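Local coordinates for protein pentalenene synthase (Streptomyces chartreusis NRRL 3882, PDB 6Q4S) that probably converts (2E,6E)-farnesyl diphosphate, with magnesium as cofactor, into the bicyclic sesquiterpene alcohol 7-epi-alpha-eudesmol and free diphosphate, at residues F149-A152 and H153-V157; A174-R177 and R178-V181; M208-M211 and R212-A216. All coordinates share one frame; numbering follows the deposited sequence.

Interaction 1 (F149-A152 and H153-V157)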
loop_
_atom_site.group_PDB
_atom_site.type_symbol
_atom_site.label_atom_id
_atom_site.label_comp_id
_atom_site.label_asym_id
_atom_site.label_seq_id
_atom_site.Cartn_x
_atom_site.Cartn_y
_atom_site.Cartn_z
ATOM N N PHE A 149 -6.135 -0.521 7.554
ATOM C CA PHE A 149 -6.591 -1.136 8.764
ATOM C C PHE A 149 -5.677 -0.819 9.933
ATOM O O PHE A 149 -6.124 -0.447 11.046
ATOM C CB PHE A 149 -6.768 -2.681 8.587
ATOM C CG PHE A 149 -6.759 -3.422 9.867
ATOM C CD1 PHE A 149 -7.793 -3.244 10.771
ATOM C CD2 PHE A 149 -5.693 -4.249 10.219
ATOM C CE1 PHE A 149 -7.823 -3.962 11.961
ATOM C CE2 PHE A 149 -5.680 -4.920 11.430
ATOM C CZ PHE A 149 -6.785 -4.763 12.309
ATOM N N LEU A 150 -4.390 -1.007 9.731
ATOM C CA LEU A 150 -3.502 -0.846 10.827
ATOM C C LEU A 150 -3.320 0.628 11.267
ATOM O O LEU A 150 -3.140 0.878 12.462
ATOM C CB LEU A 150 -2.170 -1.471 10.547
ATOM C CG LEU A 150 -2.125 -3.031 10.678
ATOM C CD1 LEU A 150 -0.824 -3.519 10.099
ATOM C CD2 LEU A 150 -2.229 -3.494 12.138
ATOM N N VAL A 151 -3.350 1.547 10.299
ATOM C CA VAL A 151 -3.327 2.961 10.604
ATOM C C VAL A 151 -4.534 3.333 11.500
ATOM O O VAL A 151 -4.379 3.991 12.536
ATOM C CB VAL A 151 -3.323 3.816 9.339
ATOM C CG1 VAL A 151 -3.542 5.313 9.708
ATOM C CG2 VAL A 151 -1.977 3.657 8.571
ATOM N N ALA A 152 -5.710 2.890 11.082
ATOM C CA ALA A 152 -6.927 3.109 11.791
ATOM C C ALA A 152 -6.851 2.475 13.180
ATOM O O ALA A 152 -7.323 3.086 14.156
ATOM C CB ALA A 152 -8.075 2.577 11.014
ATOM N N HIS A 153 -6.275 1.275 13.277
ATOM C CA HIS A 153 -6.054 0.681 14.595
ATOM C C HIS A 153 -5.203 1.582 15.488
ATOM O O HIS A 153 -5.503 1.722 16.669
ATOM C CB HIS A 153 -5.362 -0.675 14.538
ATOM C CG HIS A 153 -5.130 -1.294 15.893
ATOM N ND1 HIS A 153 -6.162 -1.679 16.722
ATOM C CD2 HIS A 153 -3.990 -1.554 16.580
ATOM C CE1 HIS A 153 -5.680 -2.175 17.842
ATOM N NE2 HIS A 153 -4.365 -2.155 17.768
ATOM N N CYS A 154 -4.107 2.130 14.962
ATOM C CA CYS A 154 -3.289 3.109 15.724
ATOM C C CYS A 154 -4.097 4.337 16.137
ATOM O O CYS A 154 -3.908 4.838 17.256
ATOM C CB CYS A 154 -2.041 3.543 14.926
ATOM S SG CYS A 154 -0.893 2.178 14.704
ATOM N N GLU A 155 -4.947 4.860 15.261
ATOM C CA GLU A 155 -5.833 5.979 15.650
ATOM C C GLU A 155 -6.772 5.614 16.844
ATOM O O GLU A 155 -7.064 6.453 17.720
ATOM C CB GLU A 155 -6.662 6.510 14.496
ATOM C CG GLU A 155 -5.789 7.181 13.428
ATOM C CD GLU A 155 -6.576 7.579 12.237
ATOM O OE1 GLU A 155 -7.810 7.642 12.306
ATOM O OE2 GLU A 155 -5.947 7.886 11.210
ATOM N N GLU A 156 -7.253 4.377 16.871
ATOM C CA GLU A 156 -8.121 3.896 17.972
ATOM C C GLU A 156 -7.372 3.806 19.290
ATOM O O GLU A 156 -7.856 4.284 20.322
ATOM C CB GLU A 156 -8.674 2.518 17.593
ATOM C CG GLU A 156 -9.664 1.831 18.505
ATOM C CD GLU A 156 -10.209 0.560 17.805
ATOM O OE1 GLU A 156 -9.420 -0.385 17.472
ATOM O OE2 GLU A 156 -11.377 0.582 17.452
ATOM N N VAL A 157 -6.186 3.243 19.237
ATOM C CA VAL A 157 -5.277 3.184 20.349
ATOM C C VAL A 157 -4.917 4.569 20.929
ATOM O O VAL A 157 -4.808 4.728 22.221
ATOM C CB VAL A 157 -4.000 2.427 19.971
ATOM C CG1 VAL A 157 -2.920 2.611 21.011
ATOM C CG2 VAL A 157 -4.275 0.900 19.773
#
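Val151 and Glu155, one helical turn apart in helix 136-161, make the one direct side-chain-to-side-chain contact between 149-152 and 153-157: CG1 of Val151 lies 3.8 Å from OE2 of Glu155. The torsions bring them together. Val151 CG1 stands anti to its backbone N (chi1 170°), while the Glu155 chain stays extended past CG, and the two cross at a slant. Besides this van der Waals contact between a methyl and a carboxylate oxygen, the CG of Glu155 rests 3.6 Å from the carbonyl O of Val151.

The polar interactions are those of the helix itself. Four successive amides each reach back to the carbonyl four residues earlier: His153 N to Phe149 O (2.8 Å), Cys154 N to Leu150 O (3.0 Å), Glu155 N to Val151 O (2.9 Å) and Glu156 N to Ala152 O (3.0 Å). This unbroken i to i+4 ladder is the signature of a regular alpha-helix.

The other side chains pack helix 136-161 against its neighbours. The ring of His153 carries CG2 of Val157 over one face and meets the ring of Phe79; its side chain also comes within about 4 Å of Asp80, the probable magnesium ligand that opens the DDXXD motif. Leu150 and Cys154 pack on helix 90-103, Ala152 on helix 170-180, and Val151 on Arg107 of the second subunit.

The Glu155 carboxylate is claimed by a salt bridge from OE1 to Arg179. That guanidinium would favour the ionised carboxylate; the valine methyl only packs beside OE2, which has a hydrogen-bond partner beyond the two segments.

Interaction 2 (A174-R177 and R178-V181)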
loop_
_atom_site.group_PDB
_atom_site.type_symbol
_atom_site.label_atom_id
_atom_site.label_comp_id
_atom_site.label_asym_id
_atom_site.label_seq_id
_atom_site.Cartn_x
_atom_site.Cartn_y
_atom_site.Cartn_z
ATOM N N ALA A 174 -19.376 5.943 12.476
ATOM C CA ALA A 174 -19.694 5.009 11.421
ATOM C C ALA A 174 -18.565 4.979 10.399
ATOM O O ALA A 174 -18.111 3.905 9.999
ATOM C CB ALA A 174 -20.967 5.394 10.724
ATOM N N GLU A 175 -18.090 6.165 9.996
ATOM C CA GLU A 175 -16.931 6.264 9.067
ATOM C C GLU A 175 -15.703 5.592 9.627
ATOM O O GLU A 175 -15.059 4.831 8.928
ATOM C CB GLU A 175 -16.550 7.720 8.760
ATOM C CG GLU A 175 -15.546 7.873 7.618
ATOM C CD GLU A 175 -15.326 9.333 7.180
ATOM O OE1 GLU A 175 -14.136 9.750 7.178
ATOM O OE2 GLU A 175 -16.327 10.041 6.850
ATOM N N PHE A 176 -15.371 5.910 10.871
ATOM C CA PHE A 176 -14.217 5.322 11.544
ATOM C C PHE A 176 -14.282 3.746 11.706
ATOM O O PHE A 176 -13.242 3.023 11.566
ATOM C CB PHE A 176 -14.068 5.928 12.906
ATOM C CG PHE A 176 -12.795 5.599 13.606
ATOM C CD1 PHE A 176 -11.577 5.916 13.065
ATOM C CD2 PHE A 176 -12.801 5.003 14.856
ATOM C CE1 PHE A 176 -10.386 5.622 13.746
ATOM C CE2 PHE A 176 -11.627 4.737 15.549
ATOM C CZ PHE A 176 -10.408 5.026 14.987
ATOM N N ARG A 177 -15.475 3.257 11.959
ATOM C CA ARG A 177 -15.663 1.841 12.314
ATOM C C ARG A 177 -15.488 1.022 11.033
ATOM O O ARG A 177 -15.018 -0.110 11.117
ATOM C CB ARG A 177 -17.023 1.557 12.889
ATOM C CG ARG A 177 -17.284 0.102 13.288
ATOM C CD ARG A 177 -16.334 -0.250 14.384
ATOM N NE ARG A 177 -16.631 -1.546 14.897
ATOM C CZ ARG A 177 -15.763 -2.538 14.982
ATOM N NH1 ARG A 177 -14.486 -2.413 14.543
ATOM N NH2 ARG A 177 -16.212 -3.692 15.454
ATOM N N ARG A 178 -15.889 1.596 9.906
ATOM C CA ARG A 178 -15.593 1.001 8.594
ATOM C C ARG A 178 -14.102 0.755 8.391
ATOM O O ARG A 178 -13.694 -0.254 7.787
ATOM C CB ARG A 178 -16.140 1.848 7.474
ATOM C CG ARG A 178 -15.963 1.211 6.084
ATOM C CD ARG A 178 -16.407 2.136 4.978
ATOM N NE ARG A 178 -17.883 2.316 4.988
ATOM C CZ ARG A 178 -18.547 3.183 4.216
ATOM N NH1 ARG A 178 -17.902 3.970 3.379
ATOM N NH2 ARG A 178 -19.871 3.252 4.256
ATOM N N ARG A 179 -13.300 1.658 8.915
ATOM C CA ARG A 179 -11.856 1.531 8.803
ATOM C C ARG A 179 -11.271 0.518 9.799
ATOM O O ARG A 179 -10.423 -0.260 9.437
ATOM C CB ARG A 179 -11.171 2.875 8.955
ATOM C CG ARG A 179 -11.687 3.987 7.988
ATOM C CD ARG A 179 -11.158 5.364 8.387
ATOM N NE ARG A 179 -9.700 5.416 8.509
ATOM C CZ ARG A 179 -9.030 6.174 9.357
ATOM N NH1 ARG A 179 -9.669 6.961 10.231
ATOM N NH2 ARG A 179 -7.710 6.084 9.441
ATOM N N THR A 180 -11.680 0.577 11.057
ATOM C CA THR A 180 -11.084 -0.212 12.115
ATOM C C THR A 180 -11.503 -1.693 12.029
ATOM O O THR A 180 -10.847 -2.545 12.623
ATOM C CB THR A 180 -11.447 0.314 13.549
ATOM O OG1 THR A 180 -12.859 0.293 13.741
ATOM C CG2 THR A 180 -10.938 1.774 13.755
ATOM N N VAL A 181 -12.614 -1.984 11.379
ATOM C CA VAL A 181 -13.102 -3.376 11.405
ATOM C C VAL A 181 -12.226 -4.317 10.532
ATOM O O VAL A 181 -12.177 -5.492 10.809
ATOM C CB VAL A 181 -14.569 -3.475 11.016
ATOM C CG1 VAL A 181 -14.787 -3.245 9.551
ATOM C CG2 VAL A 181 -15.166 -4.823 11.399
#
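Thr180 OG1 accepts a hydrogen bond from Arg177 NH1 at 3.3 Å, with an N-H...O angle of 159° and the oxygen only 9° out of the guanidinium plane. The same hydroxyl donates a weak bond to Arg177 O, 3.4 Å from OG1, and so ties both ends of one arginine. Its position between the backbone N and carbonyl carbon turns OG1 to Arg177 and sends CG2 to Phe176, where the methyl makes a CH-pi contact 3.6 Å from the ring centroid.

Three carbonyls serve more than one donor. Ala174 O accepts Arg178 N at 3.2 Å and, weakly, Arg177 N; Phe176 O takes Thr180 N at 2.9 Å and, weakly, Arg179 N; Arg177 O receives Val181 N at 3.1 Å besides the threonine hydroxyl. These are the last turns of helix 170-180 in the all-alpha terpene synthase fold, and Arg177 is probably the diphosphate-sensing arginine of this family, its substrate-binding role being inferred from a close relative.

The remaining arginine nitrogens look to other helices. NE of Arg177 forms a salt bridge with Asp224, and its NH2 a weak hydrogen bond with Gly220 O, while Val181 CB lies over one face of the guanidinium. NE of Arg178 is salt-bridged to Asp217. Arg179 NH1 sits at the edge of the Phe176 ring, 3.6 Å from CD1, with the two planes 68° apart, and is itself engaged by Glu155.

Interaction 3 (M208-M211 and R212-A216)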
loop_
_atom_site.group_PDB
_atom_site.type_symbol
_atom_site.label_atom_id
_atom_site.label_comp_id
_atom_site.label_asym_id
_atom_site.label_seq_id
_atom_site.Cartn_x
_atom_site.Cartn_y
_atom_site.Cartn_z
ATOM N N MET A 208 -18.767 -3.143 -6.839
ATOM C CA MET A 208 -17.939 -3.937 -5.956
ATOM C C MET A 208 -17.272 -3.094 -4.837
ATOM O O MET A 208 -17.157 -3.560 -3.702
ATOM C CB MET A 208 -16.902 -4.690 -6.788
ATOM C CG MET A 208 -15.933 -5.531 -5.982
ATOM S SD MET A 208 -16.718 -6.903 -5.136
ATOM C CE MET A 208 -16.571 -8.148 -6.457
ATOM N N GLU A 209 -16.850 -1.874 -5.139
ATOM C CA GLU A 209 -16.219 -1.051 -4.111
ATOM C C GLU A 209 -17.215 -0.760 -3.010
ATOM O O GLU A 209 -16.885 -0.840 -1.830
ATOM C CB GLU A 209 -15.718 0.301 -4.609
ATOM C CG GLU A 209 -14.517 0.166 -5.499
ATOM C CD GLU A 209 -13.745 1.450 -5.682
ATOM O OE1 GLU A 209 -14.209 2.556 -5.272
ATOM O OE2 GLU A 209 -12.645 1.327 -6.263
ATOM N N ARG A 210 -18.437 -0.418 -3.411
ATOM C CA ARG A 210 -19.497 -0.224 -2.426
ATOM C C ARG A 210 -19.885 -1.481 -1.647
ATOM O O ARG A 210 -20.178 -1.428 -0.457
ATOM C CB ARG A 210 -20.700 0.422 -3.165
ATOM C CG ARG A 210 -21.869 0.749 -2.307
ATOM C CD ARG A 210 -21.558 1.857 -1.368
ATOM N NE ARG A 210 -22.767 2.252 -0.657
ATOM C CZ ARG A 210 -22.774 2.994 0.449
ATOM N NH1 ARG A 210 -21.647 3.452 1.025
ATOM N NH2 ARG A 210 -23.922 3.266 1.005
ATOM N N MET A 211 -19.916 -2.641 -2.302
ATOM C CA MET A 211 -20.201 -3.875 -1.611
ATOM C C MET A 211 -19.229 -4.192 -0.468
ATOM O O MET A 211 -19.645 -4.643 0.576
ATOM C CB MET A 211 -20.249 -5.052 -2.577
ATOM C CG MET A 211 -21.519 -5.043 -3.404
ATOM S SD MET A 211 -21.532 -6.255 -4.747
ATOM C CE MET A 211 -21.615 -7.850 -3.958
ATOM N N ARG A 212 -17.939 -3.944 -0.698
ATOM C CA ARG A 212 -16.914 -4.144 0.305
ATOM C C ARG A 212 -17.119 -3.193 1.491
ATOM O O ARG A 212 -17.002 -3.599 2.655
ATOM C CB ARG A 212 -15.521 -3.942 -0.335
ATOM C CG ARG A 212 -15.154 -5.039 -1.338
ATOM C CD ARG A 212 -14.044 -4.670 -2.329
ATOM N NE ARG A 212 -12.739 -4.367 -1.724
ATOM C CZ ARG A 212 -11.796 -5.252 -1.380
ATOM N NH1 ARG A 212 -11.977 -6.549 -1.537
ATOM N NH2 ARG A 212 -10.626 -4.819 -0.891
ATOM N N ASP A 213 -17.410 -1.938 1.185
ATOM C CA ASP A 213 -17.721 -0.960 2.229
ATOM C C ASP A 213 -18.947 -1.339 3.046
ATOM O O ASP A 213 -18.886 -1.287 4.286
ATOM C CB ASP A 213 -17.952 0.402 1.650
ATOM C CG ASP A 213 -16.682 1.092 1.218
ATOM O OD1 ASP A 213 -15.535 0.771 1.660
ATOM O OD2 ASP A 213 -16.864 2.056 0.469
ATOM N N LEU A 214 -20.018 -1.768 2.394
ATOM C CA LEU A 214 -21.215 -2.237 3.177
ATOM C C LEU A 214 -20.993 -3.511 3.972
ATOM O O LEU A 214 -21.503 -3.668 5.079
ATOM C CB LEU A 214 -22.404 -2.431 2.260
ATOM C CG LEU A 214 -22.904 -1.168 1.574
ATOM C CD1 LEU A 214 -23.769 -1.508 0.397
ATOM C CD2 LEU A 214 -23.702 -0.249 2.525
ATOM N N ALA A 215 -20.220 -4.455 3.425
ATOM C CA ALA A 215 -19.859 -5.632 4.164
ATOM C C ALA A 215 -19.091 -5.211 5.408
ATOM O O ALA A 215 -19.266 -5.771 6.503
ATOM C CB ALA A 215 -19.016 -6.599 3.314
ATOM N N ALA A 216 -18.195 -4.245 5.269
ATOM C CA ALA A 216 -17.435 -3.819 6.430
ATOM C C ALA A 216 -18.375 -3.119 7.476
ATOM O O ALA A 216 -18.272 -3.329 8.700
ATOM C CB ALA A 216 -16.350 -2.882 6.014
HETATM O O HOH W 1 -14.351 -0.144 -1.053
HETATM O O HOH W 2 -18.907 3.519 -0.083
#
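Arg210 folds over Leu214, its partner one turn on in helix 206-228. With CG anti to the backbone N (chi1 -178°), a bend at chi2 (69°) swings the rest of the arginine chain along the helix, and CD2 of Leu214 comes to lie over one face of the guanidinium, near its rim, 3.8 Å from NH2. Leu214 CD1 meets the aliphatic part of the arginine, 4.0 Å from CG. The edge of the guanidinium carries the polar contacts.

One of these is a water that accepts from Arg210 NH1 at 3.0 Å and donates to Asp213 OD2 at 2.6 Å, joining two groups whose charged atoms do not touch. OD2 also makes a long, weak ion pair with Arg178 NH1. Asp213 has CG anti to its carbonyl carbon (chi1 -75°), which tucks the carboxylate back beside Glu209 O. A second water donates to that carbonyl at 2.7 Å, which also takes the helix bond from Asp213 N, and, weakly, to OD1. The stronger partner of OD1 is His184 NE2.

Arg212 bends at chi3, and its CG and CD pass over Met208 O, CG at 3.4 Å; its NH2 goes on to a salt bridge with Asp188.

Around this turn, Met211 packs on helix 252-284 and helix 288-313, and Arg210 reaches Glu269 on the former through a salt bridge. Met208 and Ala215 also meet helix 288-313, whereas Arg212 and Ala216 lie against helix 183-194.

The three contacts come in series along the chain, each within a single helix: interaction 1 in helix 136-161, interaction 2 in helix 170-180 and interaction 3 in helix 206-228. Interaction 2 is the intermediary, its centre 10 Å from that of interaction 1 and 12 Å from that of interaction 3, whereas the outer two lie 20 Å apart and do not touch. Ala152 packs on Arg179 on one flank, and Val181 on Ala216 on the other. All belong to the metal-binding terpene synthase domain. The contacts on both flanks place the helix bearing the probable substrate ligand Arg177 between the other two, of which helix 206-228 also carries the likely magnesium ligands Asn223 and Ser227.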